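Local structure of cysteine S-methyltransferase NleE (Escherichia coli O157:H7, 4R29) at residues N64-R69 with L125-D130; S71-M76 with N119-A124; K134-E139 with E166-K171. The protein probably methylates a zinc-binding cysteine of the host proteins TAB2 and TAB3, using S-adenosyl-L-methionine, and so blocks NF-kappa-B activation. The protein carries 1 engineered substitution. All coordinates share one frame; numbering follows the deposited sequence.

Interaction 1: residues N64-R69 with L125-D130; sequences NEKARR and LCELPD
Lys66 and Glu127 form a surface salt bridge that ties helix 59-76 to a type I beta turn, Leu125 to Leu128. The turn follows helix 120-125 and leads toward strand 131-137 of the Rossmann-like fold. This pair makes the whole direct contact between the two segments, and it buries only about 80 Å².

The packed part lies toward the neighbouring helices. The lysine stem rests on His123 of helix 120-125, while the Glu127 side chain touches Phe70. Leu125 and Leu128 are buried at the two ends of the turn, against Met73 and Ile103.

The outer side holds the charged ends, joined by one short bond. Lys66 NZ lies 2.6 Å from Glu127 OE2. It approaches from above the carboxylate plane, 41° out of it. Glu127 OE1 lies farther off, 3.5 Å from Lys66 CE. The lysine has CG anti to the backbone N (chi1 -178°), and its chain bends farther out, at chi3. The glutamate runs extended beyond CG. The two side chains cross at about a right angle. Glu127 is exposed and Lys66 partly so, and water probably screens the attraction. Far from the cofactor site, the salt bridge joins helix 59-76 to the turn after helix 120-125.

A second ion pair sits within helix 59-76, between Glu65 and Arg68. Arg68 NH2 also reaches Glu60. One face of the Arg68 guanidinium lies against the backbone carbonyl oxygen of Asn64. At its edge, Arg68 NH2 meets Glu65 OE1 at 2.7 Å, nearly in line with the C-O bond of the carboxylate and 14° out of the guanidinium plane.

Interaction 2: residues S71-M76 with N119-A124; sequences SYMKTM and NPDLHA
Met73 packs against Asp121 and Ala124, joining helix 59-76 to the short helix 120-125. This is buried helix-to-helix packing in the Rossmann-like fold. The CA atoms of Met73 and Ala124 are 7.6 Å apart, the shortest such spacing between the two segments.

The apolar contacts all come from the methionine. Its CG is anti to the carbonyl carbon (chi1 -71°), and the chain beyond is fully extended, which carries the thioether across to the other helix. Met73 SD lies 3.6 Å from Ala124 CB. The terminal methyl reaches farther, with Met73 CE 4.1 Å from Asp121 CB. Trp99 and Ile103 of helix 95-103 and Leu128 add further contacts to the same side chain.

The thioether also meets the backbone. Met73 SD is 3.7 Å from Ala124 C. Met73 CE sits 3.4 Å from Asp121 O, so the methyl rests against that carbonyl oxygen.

The polar interactions lie beside this packing. The Asp121 carboxylate turns to Arg69 and forms a salt bridge with it, which gives the two helices a second tie. Asp121 is some distance from the cofactor; its side chain is about 13 Å from the bound S-adenosylmethionine.

Asn119 holds the N-cap position of helix 120-125. Its backbone oxygen takes two bonds from His123, one from the backbone N and one from the imidazole. The His123 ring also makes an edge-to-face contact with Phe62. The bond from His123 ND1 to Asn119 O is 2.9 Å long and nearly straight at 175°. The acceptor lies in the ring plane, whereas ND1 stands 45° above the carbonyl plane.

Interaction 3: residues K134-E139 with E166-K171; sequences KIFPKE and ELYNIK
Phe136 points its ring edge toward the face of Tyr168 in an offset edge-to-face pair. The ring centroids are 5.6 Å apart and the planes meet at 61°. Phe136 CE2 does the touching, 3.7 Å from Tyr168 CE2 and next nearest to Tyr168 CD2. The two side chains run past each other in opposite directions.

Phe136 stands on strand 131-137, an outermost strand of the three-stranded antiparallel sheet. Its CG sits between the backbone N and the carbonyl carbon (chi1 52°), which directs the ring at helix 155-181. Ile146 and Val148 of the adjacent strand also touch Phe136. The pair joins helix 155-181 to this edge strand of the Rossmann-like fold.

Tyr168 extends from the helix past the phenyl ring to the loop after the strand. Tyr168 OH lies 3.3 Å from Glu139 CB and receives a weak hydrogen bond from Glu139 N, also 3.3 Å long. Lys138 adds a looser contact through its CG.

The binding site is near. Phe136 lies about 6 Å, side chain to side chain, from Gln111, which binds S-adenosylmethionine. The Tyr168 side chain is about 8 Å from the cofactor itself.

Tyr168 thus has two roles: its ring packs against Phe136, and its hydroxyl oxygen accepts from the Glu139 amide. That bond is weak, so ring packing probably carries much of the contact.

Overall arrangement
From the N terminus, helix 59-76 comes first and supplies one side of both interaction 1 and interaction 2. Interaction 2 closes a loop through helix 95-103 and strand 109-114 on helix 120-125. Interaction 1 encloses that loop, closing on the turn just after the same helix. Interactions 1 and 2 adjoin, with centres 3 Å apart, and Lys66 of one packs on Pro120 of the other. The chain then enters strand 131-137. Interaction 3 follows in series, closing the loop that runs through strand 145-151 to helix 155-181. It lies on the opposite side of the chain's centre from both. Leu122 and Ile135 make a packing contact between interactions 2 and 3.

Interaction 1: residues N64-R69 with L125-D130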
loop_
_atom_site.group_PDB
_atom_site.type_symbol
_atom_site.label_atom_id
_atom_site.label_comp_id
_atom_site.label_asym_id
_atom_site.label_seq_id
_atom_site.Cartn_x
_atom_site.Cartn_y
_atom_site.Cartn_z
ATOM N N ASN A 64 5.394 14.853 -15.950
ATOM C CA ASN A 64 4.428 14.517 -16.993
ATOM C C ASN A 64 3.746 13.169 -16.777
ATOM O O ASN A 64 2.583 12.982 -17.155
ATOM C CB ASN A 64 5.062 14.574 -18.387
ATOM C CG ASN A 64 5.549 15.967 -18.751
ATOM O OD1 ASN A 64 6.467 16.119 -19.559
ATOM N ND2 ASN A 64 4.947 16.991 -18.142
ATOM N N GLU A 65 4.467 12.221 -16.193
ATOM C CA GLU A 65 3.867 10.935 -15.886
ATOM C C GLU A 65 2.818 11.150 -14.801
ATOM O O GLU A 65 1.700 10.652 -14.907
ATOM C CB GLU A 65 4.918 9.924 -15.432
ATOM C CG GLU A 65 4.368 8.536 -15.105
ATOM C CD GLU A 65 3.724 7.843 -16.297
ATOM O OE1 GLU A 65 3.630 8.467 -17.381
ATOM O OE2 GLU A 65 3.307 6.666 -16.148
ATOM N N LYS A 66 3.167 11.909 -13.770
ATOM C CA LYS A 66 2.224 12.142 -12.690
ATOM C C LYS A 66 0.931 12.788 -13.192
ATOM O O LYS A 66 -0.164 12.386 -12.800
ATOM C CB LYS A 66 2.825 12.999 -11.576
ATOM C CG LYS A 66 1.849 13.218 -10.418
ATOM C CD LYS A 66 2.403 14.171 -9.379
ATOM C CE LYS A 66 1.291 15.043 -8.784
ATOM N NZ LYS A 66 1.822 16.160 -7.939
ATOM N N ALA A 67 1.058 13.792 -14.053
ATOM C CA ALA A 67 -0.121 14.485 -14.560
ATOM C C ALA A 67 -0.991 13.539 -15.365
ATOM O O ALA A 67 -2.212 13.570 -15.229
ATOM C CB ALA A 67 0.272 15.701 -15.387
ATOM N N ARG A 68 -0.372 12.694 -16.196
ATOM C CA ARG A 68 -1.127 11.694 -16.965
ATOM C C ARG A 68 -1.844 10.684 -16.055
ATOM O O ARG A 68 -3.019 10.371 -16.247
ATOM C CB ARG A 68 -0.230 10.939 -17.958
ATOM C CG ARG A 68 0.088 11.700 -19.249
ATOM C CD ARG A 68 0.856 10.829 -20.253
ATOM N NE ARG A 68 2.098 10.296 -19.687
ATOM C CZ ARG A 68 3.299 10.846 -19.854
ATOM N NH1 ARG A 68 3.434 11.947 -20.583
ATOM N NH2 ARG A 68 4.371 10.295 -19.291
ATOM N N ARG A 69 -1.135 10.167 -15.066
ATOM C CA ARG A 69 -1.743 9.225 -14.145
ATOM C C ARG A 69 -2.864 9.894 -13.336
ATOM O O ARG A 69 -3.906 9.285 -13.085
ATOM C CB ARG A 69 -0.673 8.623 -13.244
ATOM C CG ARG A 69 0.408 7.898 -14.029
ATOM C CD ARG A 69 -0.169 6.714 -14.809
ATOM N NE ARG A 69 -0.437 5.589 -13.920
ATOM C CZ ARG A 69 -1.205 4.554 -14.231
ATOM N NH1 ARG A 69 -1.792 4.495 -15.413
ATOM N NH2 ARG A 69 -1.382 3.576 -13.361
ATOM N N LEU A 125 -2.268 9.836 -6.354
ATOM C CA LEU A 125 -3.275 9.249 -5.477
ATOM C C LEU A 125 -3.627 10.186 -4.324
ATOM O O LEU A 125 -4.798 10.310 -3.929
ATOM C CB LEU A 125 -2.728 7.957 -4.871
ATOM C CG LEU A 125 -3.302 6.614 -5.268
ATOM C CD1 LEU A 125 -2.929 5.635 -4.158
ATOM C CD2 LEU A 125 -4.826 6.667 -5.453
ATOM N N CYS A 126 -2.588 10.812 -3.774
ATOM C CA CYS A 126 -2.699 11.707 -2.630
ATOM C C CYS A 126 -3.387 13.035 -2.923
ATOM O O CYS A 126 -3.706 13.789 -1.994
ATOM C CB CYS A 126 -1.311 11.978 -2.064
ATOM S SG CYS A 126 -0.661 10.571 -1.173
ATOM N N GLU A 127 -3.614 13.317 -4.205
ATOM C CA GLU A 127 -4.282 14.552 -4.596
ATOM C C GLU A 127 -5.780 14.386 -4.898
ATOM O O GLU A 127 -6.426 15.332 -5.328
ATOM C CB GLU A 127 -3.543 15.219 -5.770
ATOM C CG GLU A 127 -2.050 15.470 -5.495
ATOM C CD GLU A 127 -1.316 16.140 -6.672
ATOM O OE1 GLU A 127 -1.838 16.126 -7.811
ATOM O OE2 GLU A 127 -0.205 16.679 -6.456
ATOM N N LEU A 128 -6.331 13.200 -4.658
ATOM C CA LEU A 128 -7.762 12.955 -4.870
ATOM C C LEU A 128 -8.604 13.284 -3.633
ATOM O O LEU A 128 -8.162 13.074 -2.506
ATOM C CB LEU A 128 -7.993 11.497 -5.267
ATOM C CG LEU A 128 -7.374 11.039 -6.589
ATOM C CD1 LEU A 128 -7.322 9.514 -6.658
ATOM C CD2 LEU A 128 -8.123 11.639 -7.800
ATOM N N PRO A 129 -9.832 13.782 -3.833
ATOM C CA PRO A 129 -10.582 14.176 -2.630
ATOM C C PRO A 129 -10.900 12.956 -1.761
ATOM O O PRO A 129 -11.262 11.900 -2.304
ATOM C CB PRO A 129 -11.880 14.793 -3.186
ATOM C CG PRO A 129 -11.618 15.036 -4.684
ATOM C CD PRO A 129 -10.610 13.974 -5.074
ATOM N N ASP A 130 -10.741 13.111 -0.445
ATOM C CA ASP A 130 -11.090 12.089 0.546
ATOM C C ASP A 130 -10.282 10.794 0.411
ATOM O O ASP A 130 -10.683 9.753 0.922
ATOM C CB ASP A 130 -12.578 11.774 0.489
ATOM C CG ASP A 130 -13.430 13.026 0.497
ATOM O OD1 ASP A 130 -13.384 13.755 1.513
ATOM O OD2 ASP A 130 -14.129 13.283 -0.514
#

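Interaction 2: residues S71-M76 with N119-A124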
loop_
_atom_site.group_PDB
_atom_site.type_symbol
_atom_site.label_atom_id
_atom_site.label_comp_id
_atom_site.label_asym_id
_atom_site.label_seq_id
_atom_site.Cartn_x
_atom_site.Cartn_y
_atom_site.Cartn_z
ATOM N N SER A 71 -4.853 12.370 -14.238
ATOM C CA SER A 71 -6.040 12.484 -15.082
ATOM C C SER A 71 -6.789 11.173 -15.105
ATOM O O SER A 71 -8.012 11.138 -14.968
ATOM C CB SER A 71 -5.652 12.849 -16.514
ATOM O OG SER A 71 -5.147 14.164 -16.552
ATOM N N TYR A 72 -6.046 10.098 -15.325
ATOM C CA TYR A 72 -6.610 8.759 -15.294
ATOM C C TYR A 72 -7.381 8.536 -13.985
ATOM O O TYR A 72 -8.492 8.023 -14.003
ATOM C CB TYR A 72 -5.484 7.736 -15.467
ATOM C CG TYR A 72 -5.807 6.304 -15.072
ATOM C CD1 TYR A 72 -7.030 5.727 -15.374
ATOM C CD2 TYR A 72 -4.871 5.520 -14.432
ATOM C CE1 TYR A 72 -7.313 4.407 -15.028
ATOM C CE2 TYR A 72 -5.143 4.211 -14.086
ATOM C CZ TYR A 72 -6.362 3.660 -14.386
ATOM O OH TYR A 72 -6.618 2.349 -14.042
ATOM N N MET A 73 -6.793 8.930 -12.857
ATOM C CA MET A 73 -7.428 8.721 -11.556
ATOM C C MET A 73 -8.703 9.548 -11.369
ATOM O O MET A 73 -9.696 9.090 -10.781
ATOM C CB MET A 73 -6.438 9.019 -10.433
ATOM C CG MET A 73 -5.334 7.976 -10.302
ATOM S SD MET A 73 -4.152 8.441 -9.032
ATOM C CE MET A 73 -2.968 7.091 -9.133
ATOM N N LYS A 74 -8.669 10.769 -11.884
ATOM C CA LYS A 74 -9.796 11.687 -11.774
ATOM C C LYS A 74 -10.977 11.178 -12.573
ATOM O O LYS A 74 -12.117 11.283 -12.136
ATOM C CB LYS A 74 -9.380 13.083 -12.233
ATOM C CG LYS A 74 -8.517 13.825 -11.216
ATOM C CD LYS A 74 -8.234 15.250 -11.675
ATOM C CE LYS A 74 -7.503 15.258 -13.017
ATOM N NZ LYS A 74 -7.296 16.656 -13.496
ATOM N N THR A 75 -10.694 10.602 -13.739
ATOM C CA THR A 75 -11.730 9.974 -14.538
ATOM C C THR A 75 -12.383 8.805 -13.779
ATOM O O THR A 75 -13.608 8.660 -13.786
ATOM C CB THR A 75 -11.182 9.487 -15.919
ATOM O OG1 THR A 75 -10.543 10.580 -16.609
ATOM C CG2 THR A 75 -12.328 8.947 -16.794
ATOM N N MET A 76 -11.569 7.978 -13.118
ATOM C CA MET A 76 -12.105 6.799 -12.432
ATOM C C MET A 76 -12.622 7.123 -11.030
ATOM O O MET A 76 -13.291 6.312 -10.413
ATOM C CB MET A 76 -11.051 5.697 -12.344
ATOM C CG MET A 76 -10.457 5.281 -13.685
ATOM S SD MET A 76 -11.742 4.875 -14.871
ATOM C CE MET A 76 -12.688 3.616 -14.006
ATOM N N ASN A 119 7.416 7.504 -6.664
ATOM C CA ASN A 119 6.423 6.902 -7.525
ATOM C C ASN A 119 5.340 7.915 -7.883
ATOM O O ASN A 119 4.687 8.452 -6.995
ATOM C CB ASN A 119 5.796 5.692 -6.841
ATOM C CG ASN A 119 4.882 4.923 -7.762
ATOM O OD1 ASN A 119 5.339 4.112 -8.575
ATOM N ND2 ASN A 119 3.584 5.174 -7.650
ATOM N N PRO A 120 5.160 8.185 -9.192
ATOM C CA PRO A 120 4.154 9.115 -9.712
ATOM C C PRO A 120 2.713 8.778 -9.320
ATOM O O PRO A 120 1.978 9.696 -8.985
ATOM C CB PRO A 120 4.344 9.013 -11.228
ATOM C CG PRO A 120 5.782 8.697 -11.374
ATOM C CD PRO A 120 6.088 7.752 -10.247
ATOM N N ASP A 121 2.323 7.504 -9.367
ATOM C CA ASP A 121 0.974 7.096 -8.969
ATOM C C ASP A 121 0.701 7.459 -7.513
ATOM O O ASP A 121 -0.381 7.905 -7.163
ATOM C CB ASP A 121 0.799 5.581 -9.129
ATOM C CG ASP A 121 0.537 5.171 -10.551
ATOM O OD1 ASP A 121 0.515 6.045 -11.436
ATOM O OD2 ASP A 121 0.348 3.965 -10.787
ATOM N N LEU A 122 1.685 7.216 -6.657
ATOM C CA LEU A 122 1.525 7.470 -5.240
ATOM C C LEU A 122 1.241 8.963 -5.041
ATOM O O LEU A 122 0.377 9.342 -4.252
ATOM C CB LEU A 122 2.780 7.018 -4.467
ATOM C CG LEU A 122 2.866 7.447 -2.994
ATOM C CD1 LEU A 122 1.626 6.962 -2.202
ATOM C CD2 LEU A 122 4.196 7.018 -2.302
ATOM N N HIS A 123 1.974 9.810 -5.762
ATOM C CA HIS A 123 1.776 11.251 -5.635
ATOM C C HIS A 123 0.419 11.693 -6.182
ATOM O O HIS A 123 -0.254 12.516 -5.576
ATOM C CB HIS A 123 2.948 12.028 -6.254
ATOM C CG HIS A 123 4.181 11.982 -5.412
ATOM N ND1 HIS A 123 4.993 10.867 -5.339
ATOM C CD2 HIS A 123 4.702 12.880 -4.541
ATOM C CE1 HIS A 123 5.972 11.093 -4.481
ATOM N NE2 HIS A 123 5.822 12.304 -3.986
ATOM N N ALA A 124 0.018 11.124 -7.315
ATOM C CA ALA A 124 -1.286 11.429 -7.907
ATOM C C ALA A 124 -2.434 11.001 -6.983
ATOM O O ALA A 124 -3.447 11.710 -6.854
ATOM C CB ALA A 124 -1.426 10.768 -9.291
#

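Interaction 3: residues K134-E139 with E166-K171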
loop_
_atom_site.group_PDB
_atom_site.type_symbol
_atom_site.label_atom_id
_atom_site.label_comp_id
_atom_site.label_asym_id
_atom_site.label_seq_id
_atom_site.Cartn_x
_atom_site.Cartn_y
_atom_site.Cartn_z
ATOM N N LYS A 134 -1.646 6.009 4.260
ATOM C CA LYS A 134 -0.703 5.820 5.359
ATOM C C LYS A 134 0.526 5.111 4.794
ATOM O O LYS A 134 0.402 4.059 4.159
ATOM C CB LYS A 134 -1.333 5.026 6.507
ATOM C CG LYS A 134 -2.407 5.801 7.276
ATOM C CD LYS A 134 -3.041 4.958 8.409
ATOM C CE LYS A 134 -4.052 5.753 9.245
ATOM N NZ LYS A 134 -3.404 6.580 10.312
ATOM N N ILE A 135 1.701 5.705 4.980
ATOM C CA ILE A 135 2.919 5.209 4.347
ATOM C C ILE A 135 3.956 4.871 5.398
ATOM O O ILE A 135 4.101 5.596 6.383
ATOM C CB ILE A 135 3.535 6.254 3.397
ATOM C CG1 ILE A 135 2.502 6.736 2.379
ATOM C CG2 ILE A 135 4.774 5.677 2.700
ATOM C CD1 ILE A 135 2.910 7.996 1.607
ATOM N N PHE A 136 4.674 3.771 5.188
ATOM C CA PHE A 136 5.791 3.410 6.063
ATOM C C PHE A 136 6.725 2.409 5.407
ATOM O O PHE A 136 6.320 1.680 4.503
ATOM C CB PHE A 136 5.303 2.872 7.405
ATOM C CG PHE A 136 4.309 1.762 7.286
ATOM C CD1 PHE A 136 2.959 2.040 7.114
ATOM C CD2 PHE A 136 4.713 0.445 7.353
ATOM C CE1 PHE A 136 2.028 1.023 7.011
ATOM C CE2 PHE A 136 3.779 -0.591 7.241
ATOM C CZ PHE A 136 2.433 -0.294 7.070
ATOM N N PRO A 137 7.986 2.375 5.867
ATOM C CA PRO A 137 8.998 1.466 5.320
ATOM C C PRO A 137 8.558 0.005 5.419
ATOM O O PRO A 137 7.946 -0.385 6.403
ATOM C CB PRO A 137 10.214 1.700 6.237
ATOM C CG PRO A 137 10.019 3.073 6.799
ATOM C CD PRO A 137 8.521 3.207 6.965
ATOM N N LYS A 138 8.870 -0.796 4.409
ATOM C CA LYS A 138 8.584 -2.207 4.499
ATOM C C LYS A 138 9.542 -2.846 5.471
ATOM O O LYS A 138 10.753 -2.619 5.406
ATOM C CB LYS A 138 8.702 -2.910 3.152
ATOM C CG LYS A 138 8.425 -4.406 3.256
ATOM C CD LYS A 138 7.965 -4.999 1.924
ATOM C CE LYS A 138 7.911 -6.532 1.968
ATOM N NZ LYS A 138 7.579 -7.067 3.331
ATOM N N GLU A 139 8.975 -3.627 6.387
ATOM C CA GLU A 139 9.724 -4.546 7.233
ATOM C C GLU A 139 10.755 -5.311 6.397
ATOM O O GLU A 139 10.457 -5.754 5.287
ATOM C CB GLU A 139 8.741 -5.539 7.865
ATOM C CG GLU A 139 9.373 -6.588 8.754
ATOM C CD GLU A 139 9.930 -5.989 10.025
ATOM O OE1 GLU A 139 9.934 -4.740 10.144
ATOM O OE2 GLU A 139 10.357 -6.768 10.901
ATOM N N GLU A 166 -2.395 -3.018 12.577
ATOM C CA GLU A 166 -2.374 -3.959 13.699
ATOM C C GLU A 166 -2.099 -5.379 13.240
ATOM O O GLU A 166 -1.257 -6.063 13.823
ATOM C CB GLU A 166 -3.703 -3.954 14.442
ATOM C CG GLU A 166 -4.006 -2.663 15.137
ATOM C CD GLU A 166 -5.428 -2.637 15.657
ATOM O OE1 GLU A 166 -5.934 -1.530 15.947
ATOM O OE2 GLU A 166 -6.041 -3.724 15.764
ATOM N N LEU A 167 -2.828 -5.837 12.220
ATOM C CA LEU A 167 -2.611 -7.186 11.732
ATOM C C LEU A 167 -1.212 -7.282 11.141
ATOM O O LEU A 167 -0.495 -8.237 11.379
ATOM C CB LEU A 167 -3.688 -7.595 10.719
ATOM C CG LEU A 167 -5.125 -7.615 11.257
ATOM C CD1 LEU A 167 -6.148 -7.937 10.184
ATOM C CD2 LEU A 167 -5.239 -8.609 12.413
ATOM N N TYR A 168 -0.808 -6.268 10.392
ATOM C CA TYR A 168 0.525 -6.262 9.812
ATOM C C TYR A 168 1.619 -6.342 10.883
ATOM O O TYR A 168 2.634 -7.005 10.695
ATOM C CB TYR A 168 0.728 -5.010 8.987
ATOM C CG TYR A 168 2.094 -4.921 8.363
ATOM C CD1 TYR A 168 2.380 -5.608 7.190
ATOM C CD2 TYR A 168 3.096 -4.151 8.940
ATOM C CE1 TYR A 168 3.620 -5.529 6.601
ATOM C CE2 TYR A 168 4.348 -4.067 8.362
ATOM C CZ TYR A 168 4.602 -4.760 7.190
ATOM O OH TYR A 168 5.835 -4.695 6.592
ATOM N N ASN A 169 1.413 -5.640 11.990
ATOM C CA ASN A 169 2.368 -5.651 13.083
ATOM C C ASN A 169 2.415 -7.006 13.777
ATOM O O ASN A 169 3.464 -7.457 14.210
ATOM C CB ASN A 169 2.033 -4.555 14.098
ATOM C CG ASN A 169 2.463 -3.177 13.632
ATOM O OD1 ASN A 169 3.386 -3.042 12.831
ATOM N ND2 ASN A 169 1.791 -2.145 14.126
ATOM N N ILE A 170 1.260 -7.644 13.897
ATOM C CA ILE A 170 1.221 -8.961 14.478
ATOM C C ILE A 170 1.999 -9.923 13.590
ATOM O O ILE A 170 2.838 -10.679 14.078
ATOM C CB ILE A 170 -0.200 -9.460 14.621
ATOM C CG1 ILE A 170 -0.913 -8.704 15.741
ATOM C CG2 ILE A 170 -0.203 -10.964 14.875
ATOM C CD1 ILE A 170 -2.377 -9.101 15.873
ATOM N N LYS A 171 1.731 -9.882 12.285
ATOM C CA LYS A 171 2.452 -10.743 11.352
ATOM C C LYS A 171 3.957 -10.537 11.486
ATOM O O LYS A 171 4.699 -11.485 11.696
ATOM C CB LYS A 171 2.039 -10.486 9.903
ATOM C CG LYS A 171 2.616 -11.509 8.912
ATOM C CD LYS A 171 3.090 -10.846 7.633
ATOM C CE LYS A 171 2.870 -11.731 6.386
ATOM N NZ LYS A 171 3.205 -13.189 6.579
#